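Local coordinates for protein Beta/alpha-amylase (Paenibacillus polymyxa, PDB 3VOC) that removes successive maltose units from the non-reducing ends of starch chains by hydrolysing alpha-1,4-glucosidic bonds, through the family 14 beta-amylase domain that forms this chain, at residues A[55-60]-A[138-143]; A[118-123]-A[158-163]; A[193-198]-A[220-225]; A[307-312]-A[350-355]; A[367-372]-A[404-409]. One frame throughout, in Å; residues are numbered along the deposited sequence. Where two conformers were deposited one is given.

How the contacts relate
All five contacts belong to one eight-stranded beta/alpha barrel. Contact 2 is in the catalytic centre: its 158-163 loop carries Glu163, the predicted proton donor, and its centre is about 8 Å from the chain's. Contacts 1, 4 and 5 join segments around the barrel, contact 1 beside the bound calcium ion; contact 3 lies in the excursion between the fourth and fifth strands, about 40 Å from contact 1 centre to centre. Contacts 1 and 2 interleave along the chain, nearest atoms about 12 Å apart. Contacts 3 and 4 come within about 8 Å of contact 2, nearest atoms. Contacts 3 and 5, centres about 48 Å apart, lie on opposite sides of the chain's centre.

Contact 1 (A[55-60]-A[138-143]); sequences FDWSYY and ASFAEN
The indole of Trp57 takes the helix residues Phe140 and Asn143 on one and the same face, and Ser139 at its edge. At that edge NE1 donates to Ser139 OG, 2.9 Å away in the ring plane. Over the five-membered ring sits Asn143 CB, a CH-pi contact, with the amide carbon CG 3.3 Å from Trp57 CD1. Phe140 sends its ring edge toward the indole face in an offset edge-to-face pair, planes at 66°, CD1 being 3.7 Å from Trp57 CZ3. The Phe55 ring, about 5 Å from the calcium ion, takes Ser139 on one face: OG stands 3.2 Å above its plane, and CB is 3.6 Å from the ring centroid. Ser139 reaches both rings because OG is anti to its backbone N (chi1 -171°). Its carbonyl O accepts Asn143 ND2 at 2.8 Å, nearly straight at 173°, besides the helical bond from Asn143 N, while Asn143 OD1 is held by Lys61. Asp56 OD1 caps the start of helix 58-69 through Ser58 N. A leucine at Trp57 would lose the indole N-H and the broad face, and would probably leave the Ser139 hydroxyl without this donor and Phe140 less well packed. The edge hydrogen bond thus fixes the indole in place while its face packs on helix 127-144, locking that helix to the start of helix 58-69.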
# COMPACT_ATOMS: atom_id res chain seq x y z
N PHE A 55 22.17 -2.94 10.64
CA PHE A 55 21.07 -3.86 10.35
C PHE A 55 21.03 -5.04 11.30
O PHE A 55 22.07 -5.47 11.81
CB PHE A 55 21.18 -4.35 8.90
CG PHE A 55 20.99 -3.26 7.89
CD1 PHE A 55 19.69 -2.83 7.53
CD2 PHE A 55 22.09 -2.64 7.31
CE1 PHE A 55 19.52 -1.80 6.61
CE2 PHE A 55 21.92 -1.61 6.39
CZ PHE A 55 20.62 -1.19 6.04
N ASP A 56 19.82 -5.55 11.53
CA ASP A 56 19.64 -6.80 12.26
C ASP A 56 18.60 -7.60 11.49
O ASP A 56 17.40 -7.33 11.58
CB ASP A 56 19.17 -6.53 13.69
CG ASP A 56 19.06 -7.81 14.53
OD1 ASP A 56 19.28 -8.93 14.00
OD2 ASP A 56 18.77 -7.70 15.73
N TRP A 57 19.07 -8.56 10.69
CA TRP A 57 18.19 -9.40 9.89
C TRP A 57 17.91 -10.76 10.54
O TRP A 57 17.22 -11.59 9.95
CB TRP A 57 18.78 -9.63 8.49
CG TRP A 57 18.89 -8.37 7.67
CD1 TRP A 57 20.03 -7.67 7.39
CD2 TRP A 57 17.83 -7.67 7.01
NE1 TRP A 57 19.74 -6.59 6.59
CE2 TRP A 57 18.40 -6.57 6.34
CE3 TRP A 57 16.45 -7.89 6.89
CZ2 TRP A 57 17.63 -5.67 5.59
CZ3 TRP A 57 15.69 -7.00 6.14
CH2 TRP A 57 16.28 -5.91 5.50
N SER A 58 18.44 -10.99 11.76
CA SER A 58 18.45 -12.35 12.32
C SER A 58 17.05 -12.94 12.53
O SER A 58 16.79 -14.09 12.20
CB SER A 58 19.27 -12.44 13.62
OG SER A 58 18.75 -11.57 14.62
N TYR A 59 16.13 -12.13 13.04
CA TYR A 59 14.74 -12.60 13.18
C TYR A 59 14.12 -13.03 11.84
O TYR A 59 13.42 -14.04 11.77
CB TYR A 59 13.89 -11.53 13.87
CG TYR A 59 12.40 -11.80 13.82
CD1 TYR A 59 11.80 -12.69 14.70
CD2 TYR A 59 11.59 -11.12 12.89
CE1 TYR A 59 10.42 -12.92 14.66
CE2 TYR A 59 10.21 -11.34 12.86
CZ TYR A 59 9.63 -12.24 13.74
OH TYR A 59 8.27 -12.46 13.70
N TYR A 60 14.36 -12.26 10.78
CA TYR A 60 13.78 -12.62 9.49
C TYR A 60 14.48 -13.78 8.81
O TYR A 60 13.86 -14.49 8.02
CB TYR A 60 13.64 -11.40 8.57
CG TYR A 60 12.51 -10.52 9.02
CD1 TYR A 60 11.19 -10.95 8.90
CD2 TYR A 60 12.76 -9.26 9.62
CE1 TYR A 60 10.13 -10.16 9.33
CE2 TYR A 60 11.69 -8.44 10.05
CZ TYR A 60 10.39 -8.91 9.90
OH TYR A 60 9.31 -8.15 10.31
N ALA A 138 19.31 -2.81 -0.75
CA ALA A 138 20.66 -3.33 -0.94
C ALA A 138 21.02 -4.29 0.17
O ALA A 138 21.51 -5.39 -0.07
CB ALA A 138 21.69 -2.16 -1.00
N SER A 139 20.75 -3.88 1.41
CA SER A 139 21.04 -4.73 2.54
C SER A 139 20.22 -6.01 2.50
O SER A 139 20.76 -7.09 2.79
CB SER A 139 20.82 -4.00 3.86
OG SER A 139 21.32 -4.81 4.91
N PHE A 140 18.94 -5.91 2.15
CA PHE A 140 18.10 -7.11 2.06
C PHE A 140 18.65 -8.08 1.02
O PHE A 140 18.77 -9.28 1.27
CB PHE A 140 16.64 -6.76 1.69
CG PHE A 140 15.76 -7.96 1.61
CD1 PHE A 140 15.27 -8.57 2.77
CD2 PHE A 140 15.45 -8.51 0.38
CE1 PHE A 140 14.47 -9.74 2.69
CE2 PHE A 140 14.66 -9.67 0.29
CZ PHE A 140 14.18 -10.27 1.44
N ALA A 141 18.98 -7.54 -0.15
CA ALA A 141 19.49 -8.34 -1.25
C ALA A 141 20.76 -9.07 -0.82
O ALA A 141 20.90 -10.27 -1.07
CB ALA A 141 19.75 -7.44 -2.46
N GLU A 142 21.66 -8.34 -0.17
CA GLU A 142 22.92 -8.90 0.31
C GLU A 142 22.71 -10.00 1.37
O GLU A 142 23.36 -11.05 1.34
CB GLU A 142 23.78 -7.76 0.88
CG GLU A 142 25.21 -8.15 1.22
CD GLU A 142 26.11 -6.93 1.34
OE1 GLU A 142 25.99 -6.20 2.36
OE2 GLU A 142 26.93 -6.70 0.42
N ASN A 143 21.77 -9.78 2.28
CA ASN A 143 21.54 -10.74 3.36
C ASN A 143 20.70 -11.96 2.98
O ASN A 143 20.82 -13.02 3.61
CB ASN A 143 20.95 -10.05 4.58
CG ASN A 143 22.00 -9.31 5.37
OD1 ASN A 143 22.56 -9.85 6.32
ND2 ASN A 143 22.30 -8.08 4.97

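Contact 2 (A[118-123]-A[158-163]); sequences NSEALS and GGPSGE
Two loops at the catalytic end of the barrel meet here: 158-163, which follows strand 153-156 and carries the predicted proton donor Glu163, and 118-123, part of the long excursion after strand 73-79. Asn118 shapes the second of these with an Asx turn, its OD1 accepting Glu120 N at 2.9 Å from above the amide plane. The same amide grips the Glu120 carboxylate, ND2 donating to the anti lone pair of OE1 at 3.0 Å. Glu120 is thereby held extended across the Pro160 ring, with OE2 3.6 Å from Pro160 CB. Two waters link OE2 to Ser161. One donates to OE2 and accepts from Ser161 N at 2.7 Å; the other donates to OE2 and bonds to Ser161 OG, also at 2.7 Å. OE2 thus reaches both the backbone N and the hydroxyl of Ser161 through water, and its negative charge probably helps to orient both waters. The Ala121 methyl packs against the Gly159-Pro160 peptide, CB 3.9 Å from Gly159 C and as far from Pro160 N, and lies about 4 Å from the side chain of His81, which probably binds substrate. Gly159 has a backbone conformation in which a CB would clash with Pro160 CD. Beyond it, Pro160 O accepts Glu163 N at 3.0 Å, and with Ser161 and Gly162 both at positive phi this is a type I' beta turn. Arg165 and Ser281 hold Glu163 OE1. Such a loop, presenting a carboxylate at the end of the fourth strand, is that of a family 14 active site in a beta/alpha barrel.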
# COMPACT_ATOMS: atom_id res chain seq x y z
N ASN A 118 1.49 13.31 10.73
CA ASN A 118 1.45 11.84 10.63
C ASN A 118 2.83 11.33 10.20
O ASN A 118 3.46 11.91 9.32
CB ASN A 118 0.31 11.41 9.69
CG ASN A 118 0.27 9.89 9.43
OD1 ASN A 118 1.20 9.33 8.85
ND2 ASN A 118 -0.85 9.24 9.80
N SER A 119 3.32 10.28 10.87
CA SER A 119 4.64 9.71 10.56
C SER A 119 4.55 8.21 10.26
O SER A 119 5.45 7.45 10.60
CB SER A 119 5.60 9.96 11.73
OG SER A 119 5.10 9.31 12.88
N GLU A 120 3.47 7.78 9.62
CA GLU A 120 3.29 6.36 9.25
C GLU A 120 4.31 5.87 8.23
O GLU A 120 4.61 4.68 8.17
CB GLU A 120 1.89 6.13 8.68
CG GLU A 120 0.78 6.04 9.71
CD GLU A 120 -0.51 5.63 9.04
OE1 GLU A 120 -1.26 6.54 8.60
OE2 GLU A 120 -0.75 4.41 8.89
N ALA A 121 4.81 6.77 7.40
CA ALA A 121 5.88 6.46 6.46
C ALA A 121 6.58 7.76 6.14
O ALA A 121 6.00 8.84 6.36
CB ALA A 121 5.30 5.82 5.19
N LEU A 122 7.80 7.68 5.61
CA LEU A 122 8.52 8.88 5.18
C LEU A 122 7.81 9.52 4.01
O LEU A 122 7.29 8.82 3.14
CB LEU A 122 9.95 8.54 4.76
CG LEU A 122 10.87 7.98 5.85
CD1 LEU A 122 12.22 7.66 5.24
CD2 LEU A 122 11.01 9.01 6.96
N SER A 123 7.77 10.85 3.99
CA SER A 123 7.21 11.55 2.84
C SER A 123 8.08 11.31 1.62
O SER A 123 9.30 11.40 1.72
CB SER A 123 7.15 13.06 3.10
OG SER A 123 6.70 13.75 1.94
N GLY A 158 4.69 1.33 -0.50
CA GLY A 158 4.63 2.67 -1.10
C GLY A 158 4.16 3.76 -0.15
O GLY A 158 4.08 4.92 -0.55
N GLY A 159 3.85 3.40 1.08
CA GLY A 159 3.38 4.37 2.08
C GLY A 159 2.67 3.71 3.25
O GLY A 159 2.91 2.52 3.53
N PRO A 160 1.82 4.47 3.96
CA PRO A 160 1.14 3.97 5.16
C PRO A 160 0.47 2.64 4.90
O PRO A 160 -0.11 2.40 3.83
CB PRO A 160 0.09 5.05 5.44
CG PRO A 160 0.68 6.33 4.82
CD PRO A 160 1.40 5.85 3.61
N SER A 161 0.57 1.76 5.90
CA SER A 161 -0.01 0.40 5.81
C SER A 161 0.43 -0.40 4.58
O SER A 161 -0.31 -1.28 4.12
CB SER A 161 -1.54 0.45 5.92
OG SER A 161 -1.92 0.88 7.23
N GLY A 162 1.62 -0.12 4.07
CA GLY A 162 2.13 -0.83 2.91
C GLY A 162 1.45 -0.49 1.58
O GLY A 162 1.57 -1.24 0.61
N GLU A 163 0.79 0.67 1.53
CA GLU A 163 0.02 1.06 0.37
C GLU A 163 0.54 2.35 -0.23
O GLU A 163 0.93 3.27 0.50
CB GLU A 163 -1.45 1.23 0.77
CG GLU A 163 -2.06 -0.08 1.24
CD GLU A 163 -3.48 0.10 1.79
OE1 GLU A 163 -3.88 1.23 2.17
OE2 GLU A 163 -4.21 -0.92 1.82
O HOH W 1 1.49 2.60 8.33
O HOH W 2 -2.91 3.38 7.75

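Contact 3 (A[193-198]-A[220-225]); sequences AFRTAM and SQINPP
Arg195 leaves helix 188-202 with CB directed along the flank of the contact, and CG, anti to its carbonyl carbon (chi1 -71°), turns the chain toward the 220-225 segment. CG lies 3.8 Å from Ile222 CB, the two side chains sliding past each other in opposite directions. CD, in the extended run to NE, approaches Ser220 CA at 4.2 Å. NE then donates to Ile222 O at 2.8 Å, close to both the guanidinium and carbonyl planes, with an angle of 149°. NH2 adds a weak bond to the same oxygen at 3.1 Å, so one carbonyl is shared by two N-H groups. Ser220 CA lies over one guanidinium face, toward its rim, while Asn192, a turn earlier in the helix, takes NH1. Next to this polar edge, Phe194 CE2 meets Ile222 CG2 at 3.7 Å; the phenyl also meets Trp248 of helix 240-268, and Ile222 is backed by Ile208 and Trp212 of helix 205-212. A charged side chain thus ties down the non-helical segment leading from helix 205-212 to helix 240-268, in the helical excursion that follows the fourth strand of this beta/alpha barrel, away from the annotated sites.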
# COMPACT_ATOMS: atom_id res chain seq x y z
N ALA A 193 6.34 22.56 -2.40
CA ALA A 193 6.48 21.69 -3.55
C ALA A 193 5.35 21.93 -4.55
O ALA A 193 5.58 21.93 -5.75
CB ALA A 193 6.52 20.22 -3.13
N PHE A 194 4.13 22.15 -4.05
CA PHE A 194 3.00 22.48 -4.93
C PHE A 194 3.21 23.85 -5.60
O PHE A 194 2.97 23.98 -6.79
CB PHE A 194 1.67 22.44 -4.15
CG PHE A 194 0.42 22.77 -4.99
CD1 PHE A 194 0.18 22.14 -6.21
CD2 PHE A 194 -0.51 23.71 -4.52
CE1 PHE A 194 -0.96 22.43 -6.96
CE2 PHE A 194 -1.68 24.00 -5.27
CZ PHE A 194 -1.90 23.37 -6.48
N ARG A 195 3.65 24.85 -4.83
CA ARG A 195 3.93 26.17 -5.41
C ARG A 195 4.98 26.05 -6.52
O ARG A 195 4.80 26.55 -7.64
CB ARG A 195 4.42 27.15 -4.32
CG ARG A 195 3.34 27.57 -3.36
CD ARG A 195 3.90 28.21 -2.09
NE ARG A 195 2.82 28.33 -1.12
CZ ARG A 195 2.94 28.24 0.20
NH1 ARG A 195 4.13 28.01 0.75
NH2 ARG A 195 1.85 28.36 0.96
N THR A 196 6.09 25.37 -6.21
CA THR A 196 7.17 25.17 -7.17
C THR A 196 6.68 24.42 -8.41
O THR A 196 6.99 24.80 -9.55
CB THR A 196 8.37 24.45 -6.51
OG1 THR A 196 8.77 25.18 -5.35
CG2 THR A 196 9.56 24.38 -7.46
N ALA A 197 5.89 23.37 -8.19
CA ALA A 197 5.31 22.62 -9.31
C ALA A 197 4.46 23.52 -10.22
O ALA A 197 4.50 23.38 -11.45
CB ALA A 197 4.49 21.44 -8.80
N MET A 198 3.69 24.44 -9.63
CA MET A 198 2.86 25.31 -10.47
C MET A 198 3.66 26.41 -11.17
O MET A 198 3.36 26.78 -12.32
CB MET A 198 1.71 25.91 -9.66
CG MET A 198 0.72 24.84 -9.15
SD MET A 198 -0.03 23.85 -10.46
CE MET A 198 0.98 22.34 -10.37
N SER A 220 3.39 32.59 -2.42
CA SER A 220 3.12 32.17 -1.06
C SER A 220 1.63 32.11 -0.72
O SER A 220 1.25 31.48 0.26
CB SER A 220 3.87 33.06 -0.08
OG SER A 220 3.27 34.35 -0.02
N GLN A 221 0.77 32.74 -1.53
CA GLN A 221 -0.68 32.63 -1.31
C GLN A 221 -1.29 31.39 -1.96
O GLN A 221 -2.49 31.14 -1.84
CB GLN A 221 -1.41 33.85 -1.84
CG GLN A 221 -0.95 35.17 -1.28
CD GLN A 221 -1.63 36.34 -1.98
OE1 GLN A 221 -1.58 36.47 -3.20
NE2 GLN A 221 -2.30 37.19 -1.21
N ILE A 222 -0.48 30.63 -2.70
CA ILE A 222 -0.96 29.37 -3.26
C ILE A 222 -0.96 28.32 -2.15
O ILE A 222 0.06 28.08 -1.51
CB ILE A 222 -0.08 28.88 -4.42
CG1 ILE A 222 -0.14 29.87 -5.59
CG2 ILE A 222 -0.47 27.45 -4.85
CD1 ILE A 222 0.91 29.61 -6.66
N ASN A 223 -2.11 27.69 -1.95
CA ASN A 223 -2.27 26.66 -0.93
C ASN A 223 -3.09 25.48 -1.45
O ASN A 223 -3.85 25.65 -2.40
CB ASN A 223 -2.96 27.25 0.29
CG ASN A 223 -2.06 28.14 1.08
OD1 ASN A 223 -1.12 27.68 1.72
ND2 ASN A 223 -2.34 29.44 1.06
N PRO A 224 -2.97 24.30 -0.81
CA PRO A 224 -3.91 23.22 -1.05
C PRO A 224 -5.30 23.65 -0.55
O PRO A 224 -5.40 24.72 0.06
CB PRO A 224 -3.36 22.07 -0.19
CG PRO A 224 -1.93 22.41 0.00
CD PRO A 224 -1.93 23.89 0.16
N PRO A 225 -6.35 22.85 -0.79
CA PRO A 225 -7.70 23.25 -0.36
C PRO A 225 -7.74 23.57 1.12
O PRO A 225 -7.18 22.84 1.92
CB PRO A 225 -8.54 22.01 -0.66
CG PRO A 225 -7.84 21.40 -1.82
CD PRO A 225 -6.39 21.55 -1.49

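Contact 4 (A[307-312]-A[350-355]); sequences RLIQKF and NAKGVR
Gly353 terminates helix 338-352 in a Schellman motif, positive phi (71°) letting the backbone bond back into the last turn, while the CA atoms of Lys352 and Val354 lie 7.2 Å from those of Gln310 and Phe312, respectively, on helix 305-315. Val354, just past the turn, is the apolar wedge. Its CG2 lies 3.9 Å from Ile309 CG2, the two side chains crossing obliquely, and its CG1 is 4.3 Å from Phe312 CB, the phenyl ring itself leading off elsewhere. Lys352 crosses the helix surface instead: extended as far as CE, then bent at its last torsion (chi4 -84°), it lays CD 3.9 Å from Gln310 N and 4.3 Å from Ile309 C. The amine NZ curls over Gln310, 4.0 Å from CB, beside the end of the glutamine side chain. An alanine at Lys352 would lose this methylene chain and amine, and would probably leave the helix backbone at Ile309 and Gln310 less well covered. The Lys352 carbonyl is taken by Lys313, one turn further along helix 305-315. Beneath, Leu319 of strand 318-321 receives Ile309, Phe312 and Val354. The glycine turn is a local feature leading into strand 356-359; two neighbouring helices packed over the strand between them are characteristic of the outer layer of a beta/alpha barrel.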
# COMPACT_ATOMS: atom_id res chain seq x y z
N ARG A 307 -3.94 6.74 -15.07
CA ARG A 307 -2.59 7.27 -15.01
C ARG A 307 -1.77 6.58 -13.93
O ARG A 307 -0.59 6.33 -14.12
CB ARG A 307 -2.61 8.76 -14.73
CG ARG A 307 -1.35 9.47 -15.16
CD ARG A 307 -1.50 10.96 -14.91
NE ARG A 307 -1.08 11.30 -13.55
CZ ARG A 307 -1.37 12.44 -12.94
NH1 ARG A 307 -2.14 13.33 -13.54
NH2 ARG A 307 -0.91 12.68 -11.72
N LEU A 308 -2.39 6.32 -12.78
CA LEU A 308 -1.68 5.70 -11.67
C LEU A 308 -1.23 4.30 -12.06
O LEU A 308 -0.08 3.90 -11.79
CB LEU A 308 -2.58 5.63 -10.43
CG LEU A 308 -1.94 5.05 -9.15
CD1 LEU A 308 -0.73 5.88 -8.68
CD2 LEU A 308 -2.96 4.99 -8.05
N ILE A 309 -2.11 3.56 -12.72
CA ILE A 309 -1.81 2.16 -13.08
C ILE A 309 -0.80 2.14 -14.22
O ILE A 309 0.05 1.26 -14.27
CB ILE A 309 -3.11 1.33 -13.33
CG1 ILE A 309 -3.88 1.19 -11.99
CG2 ILE A 309 -2.80 -0.08 -13.82
CD1 ILE A 309 -5.37 0.77 -12.16
N GLN A 310 -0.88 3.14 -15.11
CA GLN A 310 0.18 3.34 -16.11
C GLN A 310 1.58 3.46 -15.49
O GLN A 310 2.56 2.96 -16.06
CB GLN A 310 -0.11 4.56 -17.00
CG GLN A 310 0.94 4.75 -18.14
CD GLN A 310 1.03 3.56 -19.08
OE1 GLN A 310 2.14 3.10 -19.43
NE2 GLN A 310 -0.12 3.05 -19.50
N LYS A 311 1.67 4.12 -14.33
CA LYS A 311 2.96 4.25 -13.64
C LYS A 311 3.48 2.91 -13.14
O LYS A 311 4.69 2.68 -13.16
CB LYS A 311 2.88 5.29 -12.51
CG LYS A 311 4.22 5.67 -11.91
CD LYS A 311 5.01 6.62 -12.82
CE LYS A 311 6.34 7.01 -12.20
NZ LYS A 311 7.26 7.52 -13.27
N PHE A 312 2.58 2.02 -12.71
CA PHE A 312 2.97 0.64 -12.37
C PHE A 312 3.61 -0.04 -13.59
O PHE A 312 4.68 -0.64 -13.49
CB PHE A 312 1.78 -0.19 -11.86
CG PHE A 312 1.53 -0.03 -10.39
CD1 PHE A 312 0.91 1.12 -9.91
CD2 PHE A 312 1.93 -1.02 -9.50
CE1 PHE A 312 0.69 1.30 -8.55
CE2 PHE A 312 1.70 -0.87 -8.11
CZ PHE A 312 1.07 0.30 -7.64
N ASN A 350 -5.77 -4.87 -16.43
CA ASN A 350 -5.76 -5.85 -17.54
C ASN A 350 -5.67 -5.21 -18.91
O ASN A 350 -4.96 -5.71 -19.78
CB ASN A 350 -6.96 -6.80 -17.49
CG ASN A 350 -6.82 -7.86 -16.42
OD1 ASN A 350 -5.70 -8.18 -16.00
ND2 ASN A 350 -7.94 -8.39 -15.96
N ALA A 351 -6.38 -4.10 -19.09
CA ALA A 351 -6.32 -3.33 -20.35
C ALA A 351 -4.89 -2.91 -20.67
O ALA A 351 -4.49 -2.85 -21.83
CB ALA A 351 -7.21 -2.10 -20.28
N LYS A 352 -4.10 -2.65 -19.62
CA LYS A 352 -2.71 -2.21 -19.76
C LYS A 352 -1.69 -3.33 -19.68
O LYS A 352 -0.50 -3.10 -19.88
CB LYS A 352 -2.38 -1.13 -18.72
CG LYS A 352 -3.24 0.11 -18.85
CD LYS A 352 -2.69 1.23 -18.01
CE LYS A 352 -3.52 2.49 -18.16
NZ LYS A 352 -3.12 3.29 -19.35
N GLY A 353 -2.13 -4.55 -19.39
CA GLY A 353 -1.17 -5.63 -19.23
C GLY A 353 -0.36 -5.51 -17.95
O GLY A 353 0.78 -5.95 -17.90
N VAL A 354 -0.95 -4.90 -16.92
CA VAL A 354 -0.33 -4.91 -15.58
C VAL A 354 -0.80 -6.15 -14.83
O VAL A 354 -2.00 -6.36 -14.67
CB VAL A 354 -0.67 -3.62 -14.79
CG1 VAL A 354 -0.14 -3.70 -13.35
CG2 VAL A 354 -0.08 -2.39 -15.50
N ARG A 355 0.15 -6.98 -14.40
CA ARG A 355 -0.18 -8.20 -13.66
C ARG A 355 -0.87 -7.88 -12.33
O ARG A 355 -0.37 -7.06 -11.55
CB ARG A 355 1.08 -9.01 -13.38
CG ARG A 355 1.76 -9.60 -14.65
CD ARG A 355 3.15 -10.11 -14.34
NE ARG A 355 3.16 -11.06 -13.22
CZ ARG A 355 3.00 -12.38 -13.35
NH1 ARG A 355 2.83 -12.93 -14.54
NH2 ARG A 355 3.03 -13.15 -12.27

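Contact 5 (A[367-372]-A[404-409]); sequences SGFQKI and SGFKQY
Phe369 lays one face of its ring over the backbone and CB of Phe406: CE2 comes to 3.4 Å from Phe406 N, and CB of Phe406 stands 4.0 Å from the ring centroid in a CH-pi contact. The two phenyl rings themselves meet obliquely, with planes 48° apart. Gly405 makes the close approach possible, its C only 3.6 Å from Phe369 CD2, where any CB on that residue would fall tightly against the phenyl. Below the ring, Phe369 CB packs on Tyr409 CD2 at 3.8 Å. Gln370 lies alongside Tyr409, pointing the same way; its CG sits over the phenol face, 3.6 Å from Tyr409 CZ and in CH-pi contact with the ring. Both Phe369 and Tyr409 reach across because CG is anti to the carbonyl carbon in each. The short axes of helices 367-372 and 404-409 run nearly parallel, 9.4 Å apart and crossing at -20°, and the second has a wider pi-type turn at 407-409. On the barrel side Phe369 and Phe406 both rest on Leu386 of strand 383-386, and Phe406 goes on to Ala8 and Val10 of strand 7-11. No hydrogen bond spans the two segments, so the seventh and eighth helices of the barrel are held by van der Waals and CH-pi contacts of rings, aliphatic carbons and the Gly405-Phe406 backbone, with the aromatic layer passing from buried Phe406 to partly exposed Tyr409.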
# COMPACT_ATOMS: atom_id res chain seq x y z
N SER A 367 -19.12 -16.66 2.26
CA SER A 367 -19.42 -15.92 1.02
C SER A 367 -18.24 -15.09 0.52
O SER A 367 -18.11 -14.84 -0.69
CB SER A 367 -20.62 -14.99 1.25
OG SER A 367 -21.78 -15.74 1.57
N GLY A 368 -17.39 -14.65 1.45
CA GLY A 368 -16.17 -13.91 1.11
C GLY A 368 -15.30 -14.63 0.10
O GLY A 368 -14.78 -14.02 -0.84
N PHE A 369 -15.16 -15.95 0.27
CA PHE A 369 -14.36 -16.76 -0.64
C PHE A 369 -14.96 -16.82 -2.05
O PHE A 369 -14.23 -16.84 -3.03
CB PHE A 369 -14.11 -18.17 -0.06
CG PHE A 369 -13.26 -18.18 1.20
CD1 PHE A 369 -12.18 -17.32 1.34
CD2 PHE A 369 -13.54 -19.07 2.24
CE1 PHE A 369 -11.39 -17.33 2.50
CE2 PHE A 369 -12.75 -19.07 3.40
CZ PHE A 369 -11.68 -18.20 3.53
N GLN A 370 -16.29 -16.83 -2.13
CA GLN A 370 -16.99 -16.86 -3.42
C GLN A 370 -16.82 -15.53 -4.14
O GLN A 370 -16.67 -15.48 -5.36
CB GLN A 370 -18.48 -17.18 -3.24
CG GLN A 370 -18.78 -18.26 -2.20
CD GLN A 370 -20.27 -18.40 -1.85
OE1 GLN A 370 -21.14 -17.83 -2.51
NE2 GLN A 370 -20.55 -19.18 -0.81
N LYS A 371 -16.87 -14.43 -3.38
CA LYS A 371 -16.58 -13.12 -3.98
C LYS A 371 -15.14 -13.03 -4.49
O LYS A 371 -14.92 -12.55 -5.60
CB LYS A 371 -16.90 -11.97 -3.02
CG LYS A 371 -18.11 -11.15 -3.47
CD LYS A 371 -17.76 -10.29 -4.69
CE LYS A 371 -18.90 -9.36 -5.08
NZ LYS A 371 -20.05 -10.08 -5.73
N ILE A 372 -14.19 -13.53 -3.70
CA ILE A 372 -12.79 -13.53 -4.13
C ILE A 372 -12.66 -14.37 -5.39
O ILE A 372 -12.00 -13.97 -6.35
CB ILE A 372 -11.81 -14.06 -3.03
CG1 ILE A 372 -11.79 -13.09 -1.84
CG2 ILE A 372 -10.39 -14.19 -3.60
CD1 ILE A 372 -11.36 -13.74 -0.53
N SER A 404 -11.26 -24.98 4.81
CA SER A 404 -11.88 -25.82 3.79
C SER A 404 -12.39 -24.98 2.60
O SER A 404 -12.06 -25.28 1.45
CB SER A 404 -13.00 -26.67 4.41
OG SER A 404 -13.57 -27.49 3.40
N GLY A 405 -13.18 -23.95 2.88
CA GLY A 405 -13.65 -23.00 1.84
C GLY A 405 -12.51 -22.28 1.11
O GLY A 405 -12.55 -22.13 -0.12
N PHE A 406 -11.50 -21.83 1.85
CA PHE A 406 -10.35 -21.19 1.21
C PHE A 406 -9.73 -22.18 0.22
O PHE A 406 -9.45 -21.84 -0.92
CB PHE A 406 -9.31 -20.70 2.24
CG PHE A 406 -8.13 -19.99 1.61
CD1 PHE A 406 -8.31 -18.85 0.83
CD2 PHE A 406 -6.83 -20.47 1.81
CE1 PHE A 406 -7.22 -18.18 0.24
CE2 PHE A 406 -5.71 -19.81 1.23
CZ PHE A 406 -5.91 -18.66 0.44
N LYS A 407 -9.55 -23.43 0.66
CA LYS A 407 -9.01 -24.45 -0.22
C LYS A 407 -9.90 -24.73 -1.43
O LYS A 407 -9.42 -24.83 -2.56
CB LYS A 407 -8.73 -25.73 0.55
CG LYS A 407 -7.79 -26.69 -0.17
CD LYS A 407 -7.70 -28.03 0.53
CE LYS A 407 -7.02 -29.02 -0.38
NZ LYS A 407 -6.91 -30.28 0.36
N GLN A 408 -11.20 -24.87 -1.21
CA GLN A 408 -12.13 -25.23 -2.29
C GLN A 408 -12.30 -24.14 -3.33
O GLN A 408 -12.39 -24.41 -4.52
CB GLN A 408 -13.50 -25.61 -1.72
CG GLN A 408 -13.44 -26.89 -0.89
CD GLN A 408 -14.71 -27.71 -0.96
OE1 GLN A 408 -15.24 -27.98 -2.05
NE2 GLN A 408 -15.18 -28.15 0.20
N TYR A 409 -12.33 -22.89 -2.88
CA TYR A 409 -12.60 -21.77 -3.79
C TYR A 409 -11.35 -21.18 -4.42
O TYR A 409 -11.36 -20.78 -5.59
CB TYR A 409 -13.36 -20.68 -3.04
CG TYR A 409 -14.82 -20.99 -2.89
CD1 TYR A 409 -15.68 -20.90 -3.98
CD2 TYR A 409 -15.35 -21.36 -1.65
CE1 TYR A 409 -17.04 -21.19 -3.87
CE2 TYR A 409 -16.71 -21.66 -1.51
CZ TYR A 409 -17.55 -21.57 -2.63
OH TYR A 409 -18.89 -21.84 -2.51